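CYTH domain-containing protein (Pyrococcus horikoshii, PDB 2DC4) is of unknown function but carries a CYTH domain, the fold of class IV adenylate cyclases and thiamine triphosphatases, and probably acts on or binds triphosphate-containing compounds. Local coordinates at residues F25-Q31 and K99-Y105; V34-L38 and F87-K93. Residue numbers count along the deposited sequence, not the author numbering.

Contact 1: F25-Q31 and K99-Y105; sequences FFGIEEQ and KKRRWIY
Strands 25-31 and 99-105 run antiparallel, their axes 4.6 Å apart at closest approach and their directions at 168°. Gly27-Ile104, Glu29-Arg102 and Gln31-Lys100 are hydrogen-bonded pairs; Phe25-Tyr105, Ile28-Trp103 and Glu30-Arg101 are non-hydrogen-bonded. Near one end a classic beta bulge sets Phe26 and Gly27 together against Ile104: Phe26 N donates to Ile104 O (2.8 Å) and Ile104 N to Gly27 O (2.9 Å). Phe26 takes a helix-like phi/psi of -94/-45°, Gly27 an extended 162/176° that calls for glycine. Beyond it, Glu29 and Arg102 exchange N-to-O bonds of 2.8 Å each way.

On one face lie Phe25, Ile28, Trp103 and Tyr105, continued by Glu30 and Arg101. Ile28 (m, t) sets CG1 3.7 Å from the centroid of the five-membered ring of Trp103, a CH-pi contact, and Phe25 CD1 meets Tyr105 CE1 at 3.6 Å. A long salt bridge joins Glu30 OE1 to Arg101 NE (4.0 Å).

The other face is largely polar, with Ile104 at the bulge end. Lys100 NZ donates to Gln31 OE1 (2.9 Å), Gln31 NE2 to Glu29 OE1 (2.8 Å), and a water joins Glu29 OE1 (3.0 Å) to Arg102 NH1 (2.8 Å); Arg102 NE bonds Asn115. With helix 11-21 covering Trp103 opposite, this is consistent with the charged lining of a CYTH barrel, the triphosphate tunnel fold.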
ATOM      1  N   PHE A  25     -11.466 -26.959  -7.803  1.00 26.87           N
ATOM      2  CA  PHE A  25     -10.184 -26.588  -7.211  1.00 25.19           C
ATOM      3  C   PHE A  25      -9.608 -25.390  -7.958  1.00 25.63           C
ATOM      4  O   PHE A  25      -9.418 -25.439  -9.175  1.00 26.74           O
ATOM      5  CB  PHE A  25      -9.198 -27.756  -7.279  1.00 25.87           C
ATOM      6  CG  PHE A  25      -7.841 -27.435  -6.715  1.00 26.84           C
ATOM      7  CD1 PHE A  25      -7.688 -27.127  -5.371  1.00 28.14           C
ATOM      8  CD2 PHE A  25      -6.717 -27.432  -7.537  1.00 28.62           C
ATOM      9  CE1 PHE A  25      -6.432 -26.818  -4.846  1.00 29.07           C
ATOM     10  CE2 PHE A  25      -5.454 -27.123  -7.022  1.00 29.74           C
ATOM     11  CZ  PHE A  25      -5.313 -26.818  -5.675  1.00 29.93           C
ATOM     12  N   PHE A  26      -9.336 -24.318  -7.224  1.00 24.05           N
ATOM     13  CA  PHE A  26      -8.796 -23.102  -7.816  1.00 24.18           C
ATOM     14  C   PHE A  26      -7.277 -23.059  -7.743  1.00 23.68           C
ATOM     15  O   PHE A  26      -6.606 -22.704  -8.722  1.00 25.56           O
ATOM     16  CB  PHE A  26      -9.373 -21.879  -7.107  1.00 24.61           C
ATOM     17  CG  PHE A  26      -8.776 -20.588  -7.560  1.00 25.30           C
ATOM     18  CD1 PHE A  26      -9.115 -20.049  -8.798  1.00 28.32           C
ATOM     19  CD2 PHE A  26      -7.837 -19.931  -6.772  1.00 26.37           C
ATOM     20  CE1 PHE A  26      -8.522 -18.868  -9.246  1.00 27.82           C
ATOM     21  CE2 PHE A  26      -7.236 -18.751  -7.210  1.00 29.56           C
ATOM     22  CZ  PHE A  26      -7.581 -18.219  -8.453  1.00 27.55           C
ATOM     23  N   GLY A  27      -6.737 -23.406  -6.578  1.00 20.51           N
ATOM     24  CA  GLY A  27      -5.298 -23.400  -6.399  1.00 20.84           C
ATOM     25  C   GLY A  27      -4.878 -23.396  -4.941  1.00 20.81           C
ATOM     26  O   GLY A  27      -5.719 -23.322  -4.036  1.00 20.27           O
ATOM     27  N   ILE A  28      -3.571 -23.482  -4.711  1.00 19.77           N
ATOM     28  CA  ILE A  28      -3.003 -23.472  -3.367  1.00 18.81           C
ATOM     29  C   ILE A  28      -2.211 -22.183  -3.202  1.00 20.29           C
ATOM     30  O   ILE A  28      -1.494 -21.774  -4.117  1.00 20.27           O
ATOM     31  CB  ILE A  28      -2.037 -24.659  -3.153  1.00 22.88           C
ATOM     32  CG1 ILE A  28      -2.804 -25.979  -3.237  1.00 23.69           C
ATOM     33  CG2 ILE A  28      -1.338 -24.532  -1.797  1.00 22.87           C
ATOM     34  CD1 ILE A  28      -1.905 -27.205  -3.229  1.00 27.01           C
ATOM     35  N   GLU A  29      -2.361 -21.531  -2.054  1.00 18.12           N
ATOM     36  CA  GLU A  29      -1.622 -20.301  -1.773  1.00 17.87           C
ATOM     37  C   GLU A  29      -0.821 -20.459  -0.484  1.00 19.26           C
ATOM     38  O   GLU A  29      -1.382 -20.771   0.564  1.00 18.75           O
ATOM     39  CB  GLU A  29      -2.572 -19.102  -1.632  1.00 19.35           C
ATOM     40  CG  GLU A  29      -3.268 -18.696  -2.930  1.00 21.73           C
ATOM     41  CD  GLU A  29      -4.136 -17.454  -2.787  1.00 23.80           C
ATOM     42  OE1 GLU A  29      -4.352 -16.991  -1.648  1.00 26.09           O
ATOM     43  OE2 GLU A  29      -4.618 -16.942  -3.824  1.00 26.11           O
ATOM     44  N   GLU A  30       0.493 -20.260  -0.571  1.00 19.02           N
ATOM     45  CA  GLU A  30       1.352 -20.340   0.607  1.00 20.42           C
ATOM     46  C   GLU A  30       1.441 -18.900   1.084  1.00 19.95           C
ATOM     47  O   GLU A  30       2.144 -18.077   0.493  1.00 19.77           O
ATOM     48  CB  GLU A  30       2.729 -20.884   0.226  1.00 23.63           C
ATOM     49  CG  GLU A  30       2.665 -22.288  -0.368  1.00 30.84           C
ATOM     50  CD  GLU A  30       4.032 -22.879  -0.633  1.00 35.82           C
ATOM     51  OE1 GLU A  30       4.823 -22.991   0.326  1.00 39.72           O
ATOM     52  OE2 GLU A  30       4.314 -23.237  -1.799  1.00 39.72           O
ATOM     53  N   GLN A  31       0.715 -18.598   2.158  1.00 18.92           N
ATOM     54  CA  GLN A  31       0.635 -17.240   2.673  1.00 20.13           C
ATOM     55  C   GLN A  31       1.394 -16.947   3.956  1.00 19.89           C
ATOM     56  O   GLN A  31       1.537 -17.800   4.832  1.00 21.17           O
ATOM     57  CB  GLN A  31      -0.837 -16.873   2.896  1.00 20.36           C
ATOM     58  CG  GLN A  31      -1.786 -17.365   1.808  1.00 21.41           C
ATOM     59  CD  GLN A  31      -3.228 -17.023   2.113  1.00 22.00           C
ATOM     60  OE1 GLN A  31      -3.650 -17.053   3.270  1.00 25.86           O
ATOM     61  NE2 GLN A  31      -4.001 -16.703   1.075  1.00 21.68           N
ATOM     62  N   LYS A  99       1.292 -17.914   9.257  1.00 18.27           N
ATOM     63  CA  LYS A  99       1.764 -18.604   8.069  1.00 17.49           C
ATOM     64  C   LYS A  99       0.850 -19.784   7.806  1.00 19.51           C
ATOM     65  O   LYS A  99       0.583 -20.587   8.702  1.00 18.91           O
ATOM     66  CB  LYS A  99       3.197 -19.095   8.266  1.00 21.30           C
ATOM     67  CG  LYS A  99       4.204 -17.974   8.483  1.00 24.03           C
ATOM     68  CD  LYS A  99       5.618 -18.517   8.651  1.00 28.64           C
ATOM     69  CE  LYS A  99       6.096 -19.238   7.398  1.00 31.89           C
ATOM     70  NZ  LYS A  99       6.108 -18.340   6.207  1.00 37.22           N
ATOM     71  N   LYS A 100       0.364 -19.899   6.579  1.00 17.11           N
ATOM     72  CA  LYS A 100      -0.528 -21.002   6.273  1.00 17.41           C
ATOM     73  C   LYS A 100      -0.457 -21.425   4.819  1.00 17.42           C
ATOM     74  O   LYS A 100       0.025 -20.682   3.965  1.00 18.84           O
ATOM     75  CB  LYS A 100      -1.967 -20.604   6.603  1.00 18.62           C
ATOM     76  CG  LYS A 100      -2.586 -19.676   5.562  1.00 22.44           C
ATOM     77  CD  LYS A 100      -4.069 -19.437   5.827  1.00 26.54           C
ATOM     78  CE  LYS A 100      -4.306 -18.279   6.787  1.00 29.06           C
ATOM     79  NZ  LYS A 100      -4.038 -16.957   6.136  1.00 31.11           N
ATOM     80  N   ARG A 101      -0.931 -22.636   4.553  1.00 16.08           N
ATOM     81  CA  ARG A 101      -0.992 -23.151   3.197  1.00 18.70           C
ATOM     82  C   ARG A 101      -2.496 -23.288   2.974  1.00 19.80           C
ATOM     83  O   ARG A 101      -3.167 -24.038   3.679  1.00 19.16           O
ATOM     84  CB  ARG A 101      -0.300 -24.508   3.108  1.00 24.26           C
ATOM     85  CG  ARG A 101       0.086 -24.909   1.703  1.00 27.94           C
ATOM     86  CD  ARG A 101       1.436 -25.620   1.702  1.00 32.57           C
ATOM     87  NE  ARG A 101       1.982 -25.774   0.357  1.00 35.20           N
ATOM     88  CZ  ARG A 101       1.575 -26.687  -0.519  1.00 37.63           C
ATOM     89  NH1 ARG A 101       0.613 -27.539  -0.195  1.00 39.03           N
ATOM     90  NH2 ARG A 101       2.135 -26.750  -1.719  1.00 39.03           N
ATOM     91  N   ARG A 102      -3.023 -22.545   2.004  1.00 18.29           N
ATOM     92  CA  ARG A 102      -4.456 -22.545   1.728  1.00 18.30           C
ATOM     93  C   ARG A 102      -4.869 -23.214   0.422  1.00 16.88           C
ATOM     94  O   ARG A 102      -4.325 -22.920  -0.645  1.00 17.06           O
ATOM     95  CB  ARG A 102      -4.966 -21.099   1.742  1.00 18.38           C
ATOM     96  CG  ARG A 102      -6.431 -20.928   1.347  1.00 19.33           C
ATOM     97  CD  ARG A 102      -6.838 -19.457   1.413  1.00 22.15           C
ATOM     98  NE  ARG A 102      -6.916 -18.979   2.791  1.00 24.23           N
ATOM     99  CZ  ARG A 102      -7.148 -17.716   3.142  1.00 25.05           C
ATOM    100  NH1 ARG A 102      -7.328 -16.784   2.215  1.00 25.83           N
ATOM    101  NH2 ARG A 102      -7.201 -17.382   4.425  1.00 29.01           N
ATOM    102  N   TRP A 103      -5.831 -24.130   0.529  1.00 15.45           N
ATOM    103  CA  TRP A 103      -6.400 -24.843  -0.608  1.00 18.15           C
ATOM    104  C   TRP A 103      -7.724 -24.137  -0.886  1.00 17.23           C
ATOM    105  O   TRP A 103      -8.594 -24.086  -0.017  1.00 17.13           O
ATOM    106  CB  TRP A 103      -6.677 -26.299  -0.233  1.00 20.44           C
ATOM    107  CG  TRP A 103      -5.529 -27.218  -0.459  1.00 23.07           C
ATOM    108  CD1 TRP A 103      -5.385 -28.109  -1.484  1.00 24.22           C
ATOM    109  CD2 TRP A 103      -4.367 -27.350   0.355  1.00 24.51           C
ATOM    110  NE1 TRP A 103      -4.205 -28.789  -1.354  1.00 26.47           N
ATOM    111  CE2 TRP A 103      -3.556 -28.343  -0.232  1.00 24.67           C
ATOM    112  CE3 TRP A 103      -3.926 -26.726   1.530  1.00 23.28           C
ATOM    113  CZ2 TRP A 103      -2.330 -28.730   0.311  1.00 25.92           C
ATOM    114  CZ3 TRP A 103      -2.705 -27.111   2.073  1.00 26.68           C
ATOM    115  CH2 TRP A 103      -1.922 -28.104   1.463  1.00 27.04           C
ATOM    116  N   ILE A 104      -7.872 -23.592  -2.086  1.00 15.02           N
ATOM    117  CA  ILE A 104      -9.081 -22.864  -2.450  1.00 17.19           C
ATOM    118  C   ILE A 104      -9.940 -23.658  -3.424  1.00 16.13           C
ATOM    119  O   ILE A 104      -9.446 -24.151  -4.434  1.00 15.75           O
ATOM    120  CB  ILE A 104      -8.730 -21.497  -3.100  1.00 17.47           C
ATOM    121  CG1 ILE A 104      -7.824 -20.693  -2.161  1.00 18.51           C
ATOM    122  CG2 ILE A 104     -10.013 -20.712  -3.419  1.00 17.88           C
ATOM    123  CD1 ILE A 104      -7.269 -19.410  -2.774  1.00 22.19           C
ATOM    124  N   TYR A 105     -11.221 -23.795  -3.095  1.00 16.60           N
ATOM    125  CA  TYR A 105     -12.192 -24.493  -3.944  1.00 17.02           C
ATOM    126  C   TYR A 105     -13.388 -23.563  -4.114  1.00 17.49           C
ATOM    127  O   TYR A 105     -13.685 -22.771  -3.227  1.00 18.01           O
ATOM    128  CB  TYR A 105     -12.674 -25.786  -3.287  1.00 17.05           C
ATOM    129  CG  TYR A 105     -11.620 -26.844  -3.136  1.00 19.48           C
ATOM    130  CD1 TYR A 105     -11.478 -27.857  -4.084  1.00 18.21           C
ATOM    131  CD2 TYR A 105     -10.774 -26.853  -2.027  1.00 21.25           C
ATOM    132  CE1 TYR A 105     -10.517 -28.865  -3.925  1.00 21.41           C
ATOM    133  CE2 TYR A 105      -9.822 -27.841  -1.859  1.00 23.25           C
ATOM    134  CZ  TYR A 105      -9.696 -28.847  -2.804  1.00 22.42           C
ATOM    135  OH  TYR A 105      -8.776 -29.846  -2.603  1.00 25.57           O
TER
HETATM  136  O   HOH W   1      -7.098 -16.574  -0.583  1.00 34.04           O

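Contact 2: V34-L38 and F87-K93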
ATOM      1  N   VAL A  34       1.685 -10.557   8.079  1.00 19.07           N
ATOM      2  CA  VAL A  34       2.268  -9.828   9.196  1.00 18.92           C
ATOM      3  C   VAL A  34       1.183  -8.873   9.689  1.00 18.69           C
ATOM      4  O   VAL A  34       0.779  -7.943   8.984  1.00 18.90           O
ATOM      5  CB  VAL A  34       3.529  -9.037   8.773  1.00 19.19           C
ATOM      6  CG1 VAL A  34       4.003  -8.162   9.920  1.00 18.69           C
ATOM      7  CG2 VAL A  34       4.621 -10.001   8.361  1.00 19.04           C
ATOM      8  N   TYR A  35       0.685  -9.130  10.895  1.00 18.79           N
ATOM      9  CA  TYR A  35      -0.371  -8.309  11.477  1.00 19.36           C
ATOM     10  C   TYR A  35       0.145  -7.155  12.309  1.00 19.16           C
ATOM     11  O   TYR A  35       1.173  -7.264  12.969  1.00 19.61           O
ATOM     12  CB  TYR A  35      -1.291  -9.154  12.362  1.00 19.90           C
ATOM     13  CG  TYR A  35      -2.277 -10.010  11.606  1.00 19.04           C
ATOM     14  CD1 TYR A  35      -1.883 -11.205  11.013  1.00 21.67           C
ATOM     15  CD2 TYR A  35      -3.612  -9.622  11.492  1.00 22.02           C
ATOM     16  CE1 TYR A  35      -2.793 -12.000  10.326  1.00 21.19           C
ATOM     17  CE2 TYR A  35      -4.533 -10.408  10.805  1.00 21.15           C
ATOM     18  CZ  TYR A  35      -4.118 -11.594  10.229  1.00 22.47           C
ATOM     19  OH  TYR A  35      -5.024 -12.371   9.545  1.00 23.89           O
ATOM     20  N   PHE A  36      -0.595  -6.053  12.274  1.00 19.75           N
ATOM     21  CA  PHE A  36      -0.263  -4.854  13.028  1.00 22.20           C
ATOM     22  C   PHE A  36      -1.410  -4.567  13.980  1.00 23.93           C
ATOM     23  O   PHE A  36      -2.571  -4.570  13.584  1.00 25.52           O
ATOM     24  CB  PHE A  36      -0.044  -3.680  12.075  1.00 21.58           C
ATOM     25  CG  PHE A  36       1.250  -3.755  11.333  1.00 22.17           C
ATOM     26  CD1 PHE A  36       2.429  -3.324  11.929  1.00 22.63           C
ATOM     27  CD2 PHE A  36       1.304  -4.307  10.057  1.00 21.26           C
ATOM     28  CE1 PHE A  36       3.650  -3.442  11.267  1.00 22.86           C
ATOM     29  CE2 PHE A  36       2.515  -4.432   9.387  1.00 22.39           C
ATOM     30  CZ  PHE A  36       3.693  -3.999   9.991  1.00 22.18           C
ATOM     31  N   GLU A  37      -1.076  -4.317  15.240  1.00 26.25           N
ATOM     32  CA  GLU A  37      -2.082  -4.067  16.260  1.00 28.28           C
ATOM     33  C   GLU A  37      -2.879  -2.776  16.101  1.00 29.27           C
ATOM     34  O   GLU A  37      -2.326  -1.676  16.059  1.00 28.49           O
ATOM     35  CB  GLU A  37      -1.435  -4.116  17.647  1.00 32.32           C
ATOM     36  CG  GLU A  37      -2.394  -3.831  18.788  1.00 38.38           C
ATOM     37  CD  GLU A  37      -1.855  -4.286  20.132  1.00 41.56           C
ATOM     38  OE1 GLU A  37      -0.665  -4.028  20.416  1.00 44.46           O
ATOM     39  OE2 GLU A  37      -2.625  -4.893  20.908  1.00 43.29           O
ATOM     40  N   LEU A  38      -4.194  -2.934  16.013  1.00 29.66           N
ATOM     41  CA  LEU A  38      -5.110  -1.812  15.880  1.00 30.33           C
ATOM     42  C   LEU A  38      -6.113  -1.935  17.012  1.00 32.94           C
ATOM     43  O   LEU A  38      -6.247  -3.000  17.614  1.00 33.42           O
ATOM     44  CB  LEU A  38      -5.873  -1.875  14.556  1.00 29.73           C
ATOM     45  CG  LEU A  38      -5.104  -1.679  13.253  1.00 28.96           C
ATOM     46  CD1 LEU A  38      -6.085  -1.706  12.089  1.00 27.30           C
ATOM     47  CD2 LEU A  38      -4.361  -0.353  13.294  1.00 29.21           C
ATOM     48  N   PHE A  87       4.295   0.646   7.906  1.00 18.14           N
ATOM     49  CA  PHE A  87       3.450   0.637   9.089  1.00 18.45           C
ATOM     50  C   PHE A  87       4.253   0.736  10.377  1.00 19.26           C
ATOM     51  O   PHE A  87       3.804   1.352  11.343  1.00 21.19           O
ATOM     52  CB  PHE A  87       2.534  -0.589   9.066  1.00 17.88           C
ATOM     53  CG  PHE A  87       1.493  -0.514   7.988  1.00 17.65           C
ATOM     54  CD1 PHE A  87       0.645   0.589   7.914  1.00 18.90           C
ATOM     55  CD2 PHE A  87       1.381  -1.512   7.019  1.00 19.28           C
ATOM     56  CE1 PHE A  87      -0.293   0.703   6.898  1.00 18.34           C
ATOM     57  CE2 PHE A  87       0.441  -1.406   5.996  1.00 21.33           C
ATOM     58  CZ  PHE A  87      -0.396  -0.294   5.937  1.00 19.65           C
ATOM     59  N   LYS A  88       5.447   0.158  10.386  1.00 21.19           N
ATOM     60  CA  LYS A  88       6.293   0.257  11.568  1.00 23.31           C
ATOM     61  C   LYS A  88       6.713   1.715  11.746  1.00 25.21           C
ATOM     62  O   LYS A  88       6.687   2.242  12.855  1.00 25.97           O
ATOM     63  CB  LYS A  88       7.542  -0.609  11.426  1.00 25.05           C
ATOM     64  CG  LYS A  88       7.295  -2.103  11.530  1.00 25.37           C
ATOM     65  CD  LYS A  88       8.605  -2.856  11.366  1.00 25.62           C
ATOM     66  CE  LYS A  88       8.418  -4.353  11.470  1.00 28.42           C
ATOM     67  NZ  LYS A  88       9.710  -5.056  11.221  1.00 29.13           N
ATOM     68  N   ARG A  89       7.101   2.366  10.653  1.00 25.20           N
ATOM     69  CA  ARG A  89       7.524   3.763  10.733  1.00 27.48           C
ATOM     70  C   ARG A  89       6.379   4.708  11.077  1.00 27.37           C
ATOM     71  O   ARG A  89       6.610   5.820  11.552  1.00 28.16           O
ATOM     72  CB  ARG A  89       8.203   4.195   9.432  1.00 27.42           C
ATOM     73  CG  ARG A  89       9.566   3.538   9.239  1.00 29.27           C
ATOM     74  CD  ARG A  89      10.352   4.138   8.084  1.00 30.47           C
ATOM     75  NE  ARG A  89      11.641   3.473   7.910  1.00 31.78           N
ATOM     76  CZ  ARG A  89      12.644   3.543   8.780  1.00 34.61           C
ATOM     77  NH1 ARG A  89      12.519   4.254   9.892  1.00 36.88           N
ATOM     78  NH2 ARG A  89      13.776   2.895   8.540  1.00 36.23           N
ATOM     79  N   LEU A  90       5.147   4.263  10.848  1.00 26.93           N
ATOM     80  CA  LEU A  90       3.979   5.074  11.161  1.00 25.74           C
ATOM     81  C   LEU A  90       3.586   4.894  12.626  1.00 26.79           C
ATOM     82  O   LEU A  90       2.645   5.523  13.103  1.00 28.12           O
ATOM     83  CB  LEU A  90       2.802   4.705  10.249  1.00 25.91           C
ATOM     84  CG  LEU A  90       2.957   5.107   8.780  1.00 24.61           C
ATOM     85  CD1 LEU A  90       1.756   4.637   7.974  1.00 25.51           C
ATOM     86  CD2 LEU A  90       3.099   6.624   8.690  1.00 28.01           C
ATOM     87  N   GLY A  91       4.303   4.025  13.329  1.00 27.04           N
ATOM     88  CA  GLY A  91       4.022   3.810  14.740  1.00 27.37           C
ATOM     89  C   GLY A  91       3.261   2.550  15.103  1.00 28.10           C
ATOM     90  O   GLY A  91       3.011   2.293  16.284  1.00 29.37           O
ATOM     91  N   PHE A  92       2.884   1.759  14.107  1.00 26.59           N
ATOM     92  CA  PHE A  92       2.153   0.528  14.373  1.00 26.06           C
ATOM     93  C   PHE A  92       3.101  -0.574  14.830  1.00 25.34           C
ATOM     94  O   PHE A  92       4.237  -0.665  14.365  1.00 26.18           O
ATOM     95  CB  PHE A  92       1.389   0.092  13.120  1.00 25.39           C
ATOM     96  CG  PHE A  92       0.297   1.040  12.723  1.00 25.03           C
ATOM     97  CD1 PHE A  92      -0.893   1.092  13.444  1.00 25.68           C
ATOM     98  CD2 PHE A  92       0.467   1.907  11.647  1.00 26.03           C
ATOM     99  CE1 PHE A  92      -1.895   1.994  13.098  1.00 27.34           C
ATOM    100  CE2 PHE A  92      -0.527   2.809  11.295  1.00 25.18           C
ATOM    101  CZ  PHE A  92      -1.712   2.854  12.020  1.00 26.79           C
ATOM    102  N   LYS A  93       2.627  -1.406  15.749  1.00 27.47           N
ATOM    103  CA  LYS A  93       3.429  -2.499  16.288  1.00 27.76           C
ATOM    104  C   LYS A  93       3.007  -3.835  15.687  1.00 27.47           C
ATOM    105  O   LYS A  93       1.819  -4.079  15.474  1.00 27.52           O
ATOM    106  CB  LYS A  93       3.269  -2.561  17.811  1.00 31.21           C
ATOM    107  CG  LYS A  93       3.649  -1.281  18.544  1.00 34.01           C
ATOM    108  CD  LYS A  93       5.153  -1.061  18.555  1.00 37.72           C
ATOM    109  CE  LYS A  93       5.525   0.132  19.426  1.00 40.28           C
ATOM    110  NZ  LYS A  93       6.999   0.301  19.555  1.00 43.28           N
TER
HETATM  111  O   HOH W   2      -0.014  -0.666  16.782  1.00 30.77           O
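Phe36 is the centre of this contact, with 113 Å² covered by 87-93. Its ring packs against the last turn of helix 80-89: Phe87 CB stands 3.6 Å from the Phe36 ring centroid, almost on the normal, in a CH-pi contact, while Lys88 CG approaches the ring edge, 3.9 Å from Phe36 CE1. The Phe36 and Phe87 rings meet obliquely, centroids 5.4 Å apart.

Lys93 is next with 65 Å² covered; its CA-to-CB bond points away from 34-38, and its polar contacts are made by the backbone. Lys93 O accepts a hydrogen bond from Glu37 N (2.9 Å) and a CA-H...O contact from Phe36 CA (3.3 Å). A water extends this pairing, bridging Glu37 O (2.6 Å) and Lys93 N (2.9 Å).

Phe92 (53 Å²) is brought into place by the Schellman motif that ends the helix. Gly91, at phi 103°, turns the chain, and Phe92 N bonds back to Phe87 O at 2.9 Å. Phe92 CB then packs on Phe36 CD1 (3.8 Å), and Phe92 CE1 touches Leu38 CD2 (3.4 Å). Leu38 and Phe87 also pack on Leu90 of the second subunit. Apolar packing thus holds the helix end on the strand, while the direct polar link between the segments is confined to backbone atoms.

Overall arrangement
Both contacts use strand 24-36, but at different stages of its course, and their centres are about 26 Å apart. Contact 1 pairs it with strand 94-107 in the wall of the closed antiparallel barrel, its centre about 10 Å from the centre of the chain. Contact 2, about 20 Å from that centre, lies where strand 24-36 runs out and helix 80-89 leads into strand 94-107, so the chain leaving contact 2 at Lys93 soon enters the pairing of contact 1. The roles differ accordingly: contact 1 presents a charged face consistent with an anion-binding tunnel, although no ligand defines a site here, whereas contact 2 is mainly apolar packing, with one backbone hydrogen bond, that reaches the second subunit.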